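Local coordinates for protein Cry37AA1 (PDB 4RHZ) that forms a binary toxin complex with Cry23AA1, supplying the smaller, C2-fold partner of what is probably an insecticidal Bacillus thuringiensis pair, at the interface of chains B and A. Coordinates in Å, arbitrary orientation; residue numbers count along the deposited sequence, not the author numbering. Chains: chain A, Cry37AA1; chain B, Cry23AA1.

Contact 1: the interface of chains B and A. Residues chain B 232, 245-247; chain A 32-34.
The pyrrolidine ring of A:Pro34 presents its CD to one face of the peptide group joining B:Pro245 and B:Ile246, with CD standing almost straight above the carbonyl carbon C of B:Pro245 at 3.5 Å. The flat side-chain amide of A:Asn33 likewise turns a face to B:Pro245: the carbonyl O of B:Pro245 lies over the amide, 3.7 Å from A:Asn33 CG, and nearly equidistant from its oxygen and nitrogen ends, a van der Waals approach. This is where a loop of the C2-fold toxin Cry37AA1 lies along the start of strand 246-254 of Cry23AA1, a member of the aerolysin-like ETX/MTX2 family. The rim of the B:Pro245 ring adds CB, 3.7 Å from A:Pro34 CD. A backbone hydrogen bond ties the loop to the strand: B:Thr247 N donates to A:Thr32 O over 2.8 Å, with 165° at the hydrogen and the donor tilted only modestly from the carbonyl plane. A:Thr32 O also lies 3.7 Å from B:Ile246 CG1, the branch anti to the backbone N (chi1 -172°). Next to CD on the A:Pro34 ring, CG reaches the methyl CG2 of B:Thr232 at 4.0 Å, the two side chains running past each other in opposite directions. Behind it, the hydroxyls OG1 of B:Thr232 and B:Thr247 share a 2.8 Å hydrogen bond that joins two chain B strands and steadies both side chains beside the proline.

Contact 2: the interface of chains B and A. Residues chain B 50-52; chain A 98, 105-107.
Backbones of B:Asn51 and A:Val106 pair in parallel, B:Asn51 N giving a hydrogen bond to A:Thr105 O (2.9 Å) and B:Asn51 O taking a longer one from A:Arg107 N (3.3 Å). The motif is an intermolecular parallel beta bridge, strand 50-61 of the aerolysin-family Cry23AA1 running alongside strand 105-110 of the C2-fold Cry37AA1. Both bonds are straight, 166° at the hydrogen, and each donor points nearly along the C=O axis of its acceptor. B:Asn51 thus spends both its main-chain polar groups on the partner, gripping the residues either side of A:Val106. Side chains alternate across the joined strands. On one face B:Val50 splits its two methyls: CG1, anti to the backbone N (chi1 176°), meets A:Arg107 CB at 3.9 Å, while CG2 meets the methyl CG2 of A:Thr105 at 4.1 Å. B:Asn52 leans over the arginine stem, its amide oxygen OD1 3.6 Å from A:Arg107 CD. The arginine chain is extended from CG to NE, so its aliphatic stem does this touching and the guanidinium is carried on past the asparagine; amide and guanidinium planes stand 54° apart. On the opposite face B:Asn51 directs CB at the methyl CG1 of A:Val98, 4.0 Å away. A:Val98 CG1, from strand 98-100, also approaches B:Asn51 O at 3.9 Å and may partly cover that flank of the backbone pairing.

Contact 3: the interface of chains B and A. Residues chain B 230, 232, 247, 249; chain A 30, 72, 74, 98-99.
The disulfide A:Cys74–A:Cys99, which ties strands 73-81 and 98-100 of Cry37AA1 together, forms the centre of this patch against strands 211-235 and 246-254 of Cry23AA1. B:Gln230 reaches it with an extended side chain, CG anti to the backbone N (chi1 166°); its amide oxygen OE1 accepts a hydrogen bond from A:Cys99 N at 2.8 Å, bent to 140° at the hydrogen. The amide carbon CD of B:Gln230 also rests 3.4 Å from A:Cys99 SG. B:Thr247 offers its methyl CG2 to both sulfurs, 3.7 Å from SG of A:Cys74 and equally near that of A:Cys99. The hydroxyl OG1 of B:Thr247 bonds to the phenol OH of A:Tyr30 at 2.7 Å, the side chains meeting at about a right angle, with threonine CB at the ring edge and A:Cys74 CB over one face, toward the rim. A:Gln72 uses both ends of its amide. A:Gln72 NE2 donates to B:Thr247 O at 2.8 Å, arriving well above the carbonyl plane, although that oxygen lies in the plane of the glutamine amide. A:Gln72 OE1 bonds to water 1 at 3.0 Å, which B:Leu249 N also holds, and packs 3.6 Å from B:Leu249 CD1. The disulfide touches Cry23AA1 directly and, by linking two Cry37AA1 strands, may stiffen the surface that docks; the site likely contributes to holding the binary toxin together.

Contact 1: the interface of chains B and A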
loop_
_atom_site.group_PDB
_atom_site.type_symbol
_atom_site.label_atom_id
_atom_site.label_comp_id
_atom_site.label_asym_id
_atom_site.label_seq_id
_atom_site.Cartn_x
_atom_site.Cartn_y
_atom_site.Cartn_z
ATOM N N THR B 232 -1.227 -18.932 19.864
ATOM C CA THR B 232 -2.265 -19.960 20.056
ATOM C C THR B 232 -1.915 -21.020 21.127
ATOM O O THR B 232 -0.870 -21.681 21.028
ATOM C CB THR B 232 -2.581 -20.689 18.691
ATOM O OG1 THR B 232 -3.019 -19.690 17.733
ATOM C CG2 THR B 232 -3.691 -21.626 18.865
ATOM N N PRO B 245 -8.387 -24.111 24.352
ATOM C CA PRO B 245 -7.699 -23.535 23.185
ATOM C C PRO B 245 -8.061 -22.075 23.041
ATOM O O PRO B 245 -9.196 -21.684 23.301
ATOM C CB PRO B 245 -8.230 -24.349 22.009
ATOM C CG PRO B 245 -8.821 -25.628 22.661
ATOM C CD PRO B 245 -9.380 -25.119 23.936
ATOM N N ILE B 246 -7.058 -21.256 22.752
ATOM C CA ILE B 246 -7.271 -19.837 22.624
ATOM C C ILE B 246 -6.189 -19.224 21.715
ATOM O O ILE B 246 -4.994 -19.622 21.806
ATOM C CB ILE B 246 -7.321 -19.133 24.011
ATOM C CG1 ILE B 246 -7.740 -17.656 23.852
ATOM C CG2 ILE B 246 -5.991 -19.298 24.806
ATOM C CD1 ILE B 246 -7.838 -16.875 25.176
ATOM N N THR B 247 -6.594 -18.267 20.853
ATOM C CA THR B 247 -5.627 -17.442 20.151
ATOM C C THR B 247 -5.689 -15.986 20.607
ATOM O O THR B 247 -6.755 -15.400 20.596
ATOM C CB THR B 247 -5.840 -17.505 18.647
ATOM O OG1 THR B 247 -5.608 -18.850 18.159
ATOM C CG2 THR B 247 -4.885 -16.483 17.907
ATOM N N THR A 32 -11.794 -16.495 18.719
ATOM C CA THR A 32 -10.723 -16.602 19.719
ATOM C C THR A 32 -10.439 -18.009 20.093
ATOM O O THR A 32 -9.339 -18.294 20.610
ATOM C CB THR A 32 -11.026 -15.811 20.965
ATOM O OG1 THR A 32 -12.329 -16.152 21.394
ATOM C CG2 THR A 32 -11.050 -14.242 20.646
ATOM N N ASN A 33 -11.420 -18.888 19.843
ATOM C CA ASN A 33 -11.311 -20.304 20.181
ATOM C C ASN A 33 -11.146 -21.159 18.948
ATOM O O ASN A 33 -12.059 -21.321 18.196
ATOM C CB ASN A 33 -12.550 -20.788 21.015
ATOM C CG ASN A 33 -12.360 -22.253 21.556
ATOM O OD1 ASN A 33 -11.723 -23.108 20.884
ATOM N ND2 ASN A 33 -12.907 -22.536 22.792
ATOM N N PRO A 34 -9.995 -21.772 18.774
ATOM C CA PRO A 34 -9.747 -22.517 17.503
ATOM C C PRO A 34 -10.711 -23.692 17.264
ATOM O O PRO A 34 -10.864 -24.127 16.084
ATOM C CB PRO A 34 -8.338 -23.088 17.692
ATOM C CG PRO A 34 -7.688 -22.132 18.594
ATOM C CD PRO A 34 -8.777 -21.662 19.592
#

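Contact 2: the interface of chains B and A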
loop_
_atom_site.group_PDB
_atom_site.type_symbol
_atom_site.label_atom_id
_atom_site.label_comp_id
_atom_site.label_asym_id
_atom_site.label_seq_id
_atom_site.Cartn_x
_atom_site.Cartn_y
_atom_site.Cartn_z
ATOM N N VAL B 50 -1.752 -5.972 4.660
ATOM C CA VAL B 50 -1.749 -7.385 4.640
ATOM C C VAL B 50 -0.801 -8.020 5.746
ATOM O O VAL B 50 0.414 -7.740 5.774
ATOM C CB VAL B 50 -1.360 -7.952 3.220
ATOM C CG1 VAL B 50 -1.278 -9.489 3.259
ATOM C CG2 VAL B 50 -2.411 -7.507 2.141
ATOM N N ASN B 51 -1.376 -8.926 6.553
ATOM C CA ASN B 51 -0.666 -9.668 7.580
ATOM C C ASN B 51 -0.079 -10.854 6.911
ATOM O O ASN B 51 -0.796 -11.626 6.317
ATOM C CB ASN B 51 -1.631 -10.130 8.716
ATOM C CG ASN B 51 -1.954 -8.987 9.719
ATOM O OD1 ASN B 51 -1.362 -7.861 9.656
ATOM N ND2 ASN B 51 -2.864 -9.270 10.681
ATOM N N ASN B 52 1.217 -11.006 7.022
ATOM C CA ASN B 52 1.938 -12.117 6.510
ATOM C C ASN B 52 2.573 -12.874 7.701
ATOM O O ASN B 52 3.260 -12.287 8.545
ATOM C CB ASN B 52 3.098 -11.620 5.581
ATOM C CG ASN B 52 2.534 -10.970 4.290
ATOM O OD1 ASN B 52 2.165 -11.674 3.323
ATOM N ND2 ASN B 52 2.245 -9.673 4.388
ATOM N N VAL A 98 -3.677 -17.432 10.343
ATOM C CA VAL A 98 -3.279 -15.981 10.349
ATOM C C VAL A 98 -4.469 -15.175 10.753
ATOM O O VAL A 98 -5.533 -15.358 10.181
ATOM C CB VAL A 98 -2.714 -15.473 8.927
ATOM C CG1 VAL A 98 -2.059 -14.068 9.035
ATOM C CG2 VAL A 98 -1.650 -16.458 8.373
ATOM N N THR A 105 -6.154 -7.283 5.956
ATOM C CA THR A 105 -6.378 -8.453 5.155
ATOM C C THR A 105 -5.309 -9.468 5.541
ATOM O O THR A 105 -4.198 -9.070 5.916
ATOM C CB THR A 105 -6.290 -8.046 3.670
ATOM O OG1 THR A 105 -7.526 -7.419 3.312
ATOM C CG2 THR A 105 -6.054 -9.185 2.735
ATOM N N VAL A 106 -5.608 -10.771 5.450
ATOM C CA VAL A 106 -4.569 -11.755 5.697
ATOM C C VAL A 106 -4.237 -12.528 4.430
ATOM O O VAL A 106 -5.110 -12.742 3.604
ATOM C CB VAL A 106 -4.951 -12.863 6.847
ATOM C CG1 VAL A 106 -5.373 -12.262 8.153
ATOM C CG2 VAL A 106 -5.969 -13.887 6.320
ATOM N N ARG A 107 -3.003 -13.019 4.367
ATOM C CA ARG A 107 -2.575 -13.951 3.350
ATOM C C ARG A 107 -2.254 -15.343 3.955
ATOM O O ARG A 107 -1.439 -15.449 4.924
ATOM C CB ARG A 107 -1.285 -13.399 2.702
ATOM C CG ARG A 107 -0.654 -14.306 1.735
ATOM C CD ARG A 107 0.443 -13.620 0.876
ATOM N NE ARG A 107 1.220 -14.649 0.173
ATOM C CZ ARG A 107 1.918 -14.476 -0.968
ATOM N NH1 ARG A 107 1.911 -13.287 -1.629
ATOM N NH2 ARG A 107 2.590 -15.524 -1.475
#

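Contact 3: the interface of chains B and A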
loop_
_atom_site.group_PDB
_atom_site.type_symbol
_atom_site.label_atom_id
_atom_site.label_comp_id
_atom_site.label_asym_id
_atom_site.label_seq_id
_atom_site.Cartn_x
_atom_site.Cartn_y
_atom_site.Cartn_z
ATOM N N GLN B 230 1.465 -13.628 17.342
ATOM C CA GLN B 230 0.147 -14.164 17.432
ATOM C C GLN B 230 0.265 -15.513 18.160
ATOM O O GLN B 230 0.962 -16.431 17.694
ATOM C CB GLN B 230 -0.398 -14.364 15.988
ATOM C CG GLN B 230 -1.624 -15.224 15.861
ATOM C CD GLN B 230 -1.880 -15.688 14.432
ATOM O OE1 GLN B 230 -2.243 -14.861 13.578
ATOM N NE2 GLN B 230 -1.780 -17.009 14.178
ATOM N N THR B 232 -1.227 -18.932 19.864
ATOM C CA THR B 232 -2.265 -19.960 20.056
ATOM C C THR B 232 -1.915 -21.020 21.127
ATOM O O THR B 232 -0.870 -21.681 21.028
ATOM C CB THR B 232 -2.581 -20.689 18.691
ATOM O OG1 THR B 232 -3.019 -19.690 17.733
ATOM C CG2 THR B 232 -3.691 -21.626 18.865
ATOM N N THR B 247 -6.594 -18.267 20.853
ATOM C CA THR B 247 -5.627 -17.442 20.151
ATOM C C THR B 247 -5.689 -15.986 20.607
ATOM O O THR B 247 -6.755 -15.400 20.596
ATOM C CB THR B 247 -5.840 -17.505 18.647
ATOM O OG1 THR B 247 -5.608 -18.850 18.159
ATOM C CG2 THR B 247 -4.885 -16.483 17.907
ATOM N N LEU B 249 -3.362 -11.953 20.558
ATOM C CA LEU B 249 -2.317 -11.255 19.777
ATOM C C LEU B 249 -1.632 -10.238 20.614
ATOM O O LEU B 249 -2.282 -9.480 21.319
ATOM C CB LEU B 249 -2.938 -10.550 18.598
ATOM C CG LEU B 249 -3.768 -11.414 17.641
ATOM C CD1 LEU B 249 -4.587 -10.499 16.739
ATOM C CD2 LEU B 249 -2.952 -12.335 16.872
ATOM N N TYR A 30 -12.272 -18.444 12.876
ATOM C CA TYR A 30 -12.774 -18.484 14.240
ATOM C C TYR A 30 -12.410 -17.172 14.878
ATOM O O TYR A 30 -11.446 -16.518 14.441
ATOM C CB TYR A 30 -12.146 -19.667 15.050
ATOM C CG TYR A 30 -10.601 -19.670 15.222
ATOM C CD1 TYR A 30 -10.015 -19.121 16.330
ATOM C CD2 TYR A 30 -9.777 -20.283 14.312
ATOM C CE1 TYR A 30 -8.623 -19.092 16.498
ATOM C CE2 TYR A 30 -8.390 -20.320 14.488
ATOM C CZ TYR A 30 -7.830 -19.710 15.591
ATOM O OH TYR A 30 -6.469 -19.684 15.796
ATOM N N GLN A 72 -10.989 -9.291 16.221
ATOM C CA GLN A 72 -10.011 -10.312 15.849
ATOM C C GLN A 72 -10.655 -11.466 15.094
ATOM O O GLN A 72 -11.705 -11.956 15.478
ATOM C CB GLN A 72 -9.346 -10.895 17.130
ATOM C CG GLN A 72 -8.357 -12.030 16.944
ATOM C CD GLN A 72 -7.680 -12.493 18.289
ATOM O OE1 GLN A 72 -7.054 -11.693 19.019
ATOM N NE2 GLN A 72 -7.829 -13.773 18.603
ATOM N N CYS A 74 -9.361 -15.192 12.913
ATOM C CA CYS A 74 -8.234 -15.979 12.552
ATOM C C CYS A 74 -8.653 -16.867 11.435
ATOM O O CYS A 74 -9.778 -17.325 11.444
ATOM C CB CYS A 74 -7.745 -16.787 13.770
ATOM S SG CYS A 74 -7.161 -15.734 15.123
ATOM N N VAL A 98 -3.677 -17.432 10.343
ATOM C CA VAL A 98 -3.279 -15.981 10.349
ATOM C C VAL A 98 -4.469 -15.175 10.753
ATOM O O VAL A 98 -5.533 -15.358 10.181
ATOM C CB VAL A 98 -2.714 -15.473 8.927
ATOM C CG1 VAL A 98 -2.059 -14.068 9.035
ATOM C CG2 VAL A 98 -1.650 -16.458 8.373
ATOM N N CYS A 99 -4.306 -14.282 11.728
ATOM C CA CYS A 99 -5.408 -13.484 12.241
ATOM C C CYS A 99 -5.234 -11.982 11.833
ATOM O O CYS A 99 -4.135 -11.534 11.619
ATOM C CB CYS A 99 -5.411 -13.573 13.817
ATOM S SG CYS A 99 -5.249 -15.355 14.421
HETATM O O HOH W 1 -5.826 -10.685 21.529
#

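Contacts 1 and 3 are close neighbours, their C-alpha centres about 7 Å apart, and share B:Thr232 and B:Thr247 on strands 211-235 and 246-254. Contact 2 lies about 11 Å from contact 3 and 18 Å from contact 1; it uses a different chain B strand, 50-61, but shares A:Val98 with contact 3. Contact 3 therefore bridges the loop docking of contact 1 and the strand pairing of contact 2. Together they place one face of Cry37AA1 against several Cry23AA1 strands, spreading the attachment over the span between contacts 1 and 2, which may limit rocking of one toxin on the other in the one-to-one complex.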